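Z5138 gene product (Escherichia coli, PDB 1XOU) probably serves as a type III secretion chaperone of the LEE system, keeping the secreted proteins EspA and EspB ready for export. Local coordinates at residues V38-S42 against K54-L58. The protein carries 1 engineered substitution. Residues are numbered along the deposited sequence; the frame is centred on the assembly and turned at random.
Sequences VNELS and KLNKL
Leu41 reaches from helix 3-47 onto the flank of helix 49-64, and its CD1 does most of the touching. That methyl settles against the start of segment 54-58, 3.9 Å from Lys54 CB and equally 3.9 Å from the backbone N of Leu55, with the side chain of Leu55 met at CG, 4.3 Å away. The second methyl, CD2, meets the aliphatic part of Lys54, whose CE lies 4.1 Å away. Lys54 crosses Leu41 at about a right angle: its CG stands beside the backbone N (chi1 -81°) and the chain bends at chi3 (-68°), carrying CE to the CD2 methyl and NZ onward to the neighbourhood of Lys44.

Leu55 returns the contact on the Ser42 side, its CD1 resting 3.8 Å from Ser42 CA and also close to OG. A turn further along, Leu58 CD1 lies 4.0 Å from Val38 CG2 and 4.4 Å from Leu41 CD1, so the apolar seam continues as the helices diverge. No hydrogen bond links the two segments; apolar contact dominates.

The chain of a different protein in the assembly packs apolar side chains on Ser42 and Leu58, an acidic one on Val38 and its backbone on Lys54, so the seam forms part of a larger interface. With the segment axes 10.4 Å apart and inclined at 136°, this is the splayed, roughly antiparallel pairing near the turn of an alpha-helical hairpin.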
loop_
_atom_site.group_PDB
_atom_site.type_symbol
_atom_site.label_atom_id
_atom_site.label_comp_id
_atom_site.label_asym_id
_atom_site.label_seq_id
_atom_site.Cartn_x
_atom_site.Cartn_y
_atom_site.Cartn_z
ATOM N N VAL B 38 10.188 16.918 1.560
ATOM C CA VAL B 38 10.823 16.733 2.862
ATOM C C VAL B 38 12.261 17.255 2.879
ATOM O O VAL B 38 12.720 17.772 3.895
ATOM C CB VAL B 38 10.780 15.236 3.284
ATOM C CG1 VAL B 38 12.086 14.528 2.909
ATOM C CG2 VAL B 38 10.475 15.131 4.763
ATOM N N ASN B 39 12.968 17.127 1.761
ATOM C CA ASN B 39 14.326 17.641 1.692
ATOM C C ASN B 39 14.283 19.164 1.636
ATOM O O ASN B 39 15.161 19.838 2.179
ATOM C CB ASN B 39 15.053 17.111 0.466
ATOM C CG ASN B 39 15.160 15.604 0.467
ATOM O OD1 ASN B 39 15.624 14.991 1.444
ATOM N ND2 ASN B 39 14.726 14.986 -0.631
ATOM N N GLU B 40 13.267 19.708 0.974
ATOM C CA GLU B 40 13.135 21.148 0.888
ATOM C C GLU B 40 12.882 21.666 2.293
ATOM O O GLU B 40 13.433 22.694 2.689
ATOM C CB GLU B 40 11.983 21.530 -0.038
ATOM C CG GLU B 40 12.239 21.158 -1.498
ATOM C CD GLU B 40 10.994 21.259 -2.380
ATOM O OE1 GLU B 40 9.881 21.458 -1.836
ATOM O OE2 GLU B 40 11.137 21.127 -3.618
ATOM N N LEU B 41 12.066 20.949 3.059
ATOM C CA LEU B 41 11.782 21.371 4.425
ATOM C C LEU B 41 13.087 21.448 5.220
ATOM O O LEU B 41 13.208 22.247 6.138
ATOM C CB LEU B 41 10.833 20.397 5.117
ATOM C CG LEU B 41 9.757 21.068 5.978
ATOM C CD1 LEU B 41 9.235 20.078 7.011
ATOM C CD2 LEU B 41 10.330 22.288 6.661
ATOM N N SER B 42 14.056 20.607 4.872
ATOM C CA SER B 42 15.349 20.620 5.551
ATOM C C SER B 42 16.037 21.943 5.265
ATOM O O SER B 42 16.361 22.696 6.179
ATOM C CB SER B 42 16.240 19.485 5.048
ATOM O OG SER B 42 15.784 18.243 5.528
ATOM N N LYS B 54 8.846 21.473 12.478
ATOM C CA LYS B 54 7.997 20.646 11.630
ATOM C C LYS B 54 8.751 19.367 11.308
ATOM O O LYS B 54 8.256 18.265 11.533
ATOM C CB LYS B 54 7.639 21.384 10.325
ATOM C CG LYS B 54 6.482 22.384 10.464
ATOM C CD LYS B 54 6.082 23.042 9.128
ATOM C CE LYS B 54 7.183 23.971 8.594
ATOM N NZ LYS B 54 6.852 24.698 7.311
ATOM N N LEU B 55 9.960 19.523 10.790
ATOM C CA LEU B 55 10.795 18.386 10.438
ATOM C C LEU B 55 10.924 17.387 11.586
ATOM O O LEU B 55 10.668 16.195 11.403
ATOM C CB LEU B 55 12.191 18.862 10.032
ATOM C CG LEU B 55 12.770 18.269 8.743
ATOM C CD1 LEU B 55 14.244 18.646 8.625
ATOM C CD2 LEU B 55 12.597 16.758 8.743
ATOM N N ASN B 56 11.311 17.867 12.767
ATOM C CA ASN B 56 11.481 16.991 13.925
ATOM C C ASN B 56 10.199 16.262 14.290
ATOM O O ASN B 56 10.230 15.104 14.711
ATOM C CB ASN B 56 11.980 17.777 15.136
ATOM C CG ASN B 56 13.253 18.544 14.853
ATOM O OD1 ASN B 56 14.119 18.090 14.108
ATOM N ND2 ASN B 56 13.377 19.717 15.463
ATOM N N LYS B 57 9.072 16.948 14.149
ATOM C CA LYS B 57 7.779 16.335 14.434
ATOM C C LYS B 57 7.571 15.207 13.422
ATOM O O LYS B 57 7.109 14.121 13.773
ATOM C CB LYS B 57 6.645 17.375 14.335
ATOM C CG LYS B 57 6.436 18.165 15.622
ATOM C CD LYS B 57 6.269 17.175 16.779
ATOM C CE LYS B 57 6.540 17.799 18.151
ATOM N NZ LYS B 57 6.740 16.731 19.201
ATOM N N LEU B 58 7.928 15.479 12.167
ATOM C CA LEU B 58 7.811 14.496 11.094
ATOM C C LEU B 58 8.697 13.297 11.381
ATOM O O LEU B 58 8.261 12.145 11.304
ATOM C CB LEU B 58 8.236 15.107 9.765
ATOM C CG LEU B 58 7.107 15.428 8.788
ATOM C CD1 LEU B 58 7.701 16.035 7.527
ATOM C CD2 LEU B 58 6.336 14.164 8.460
#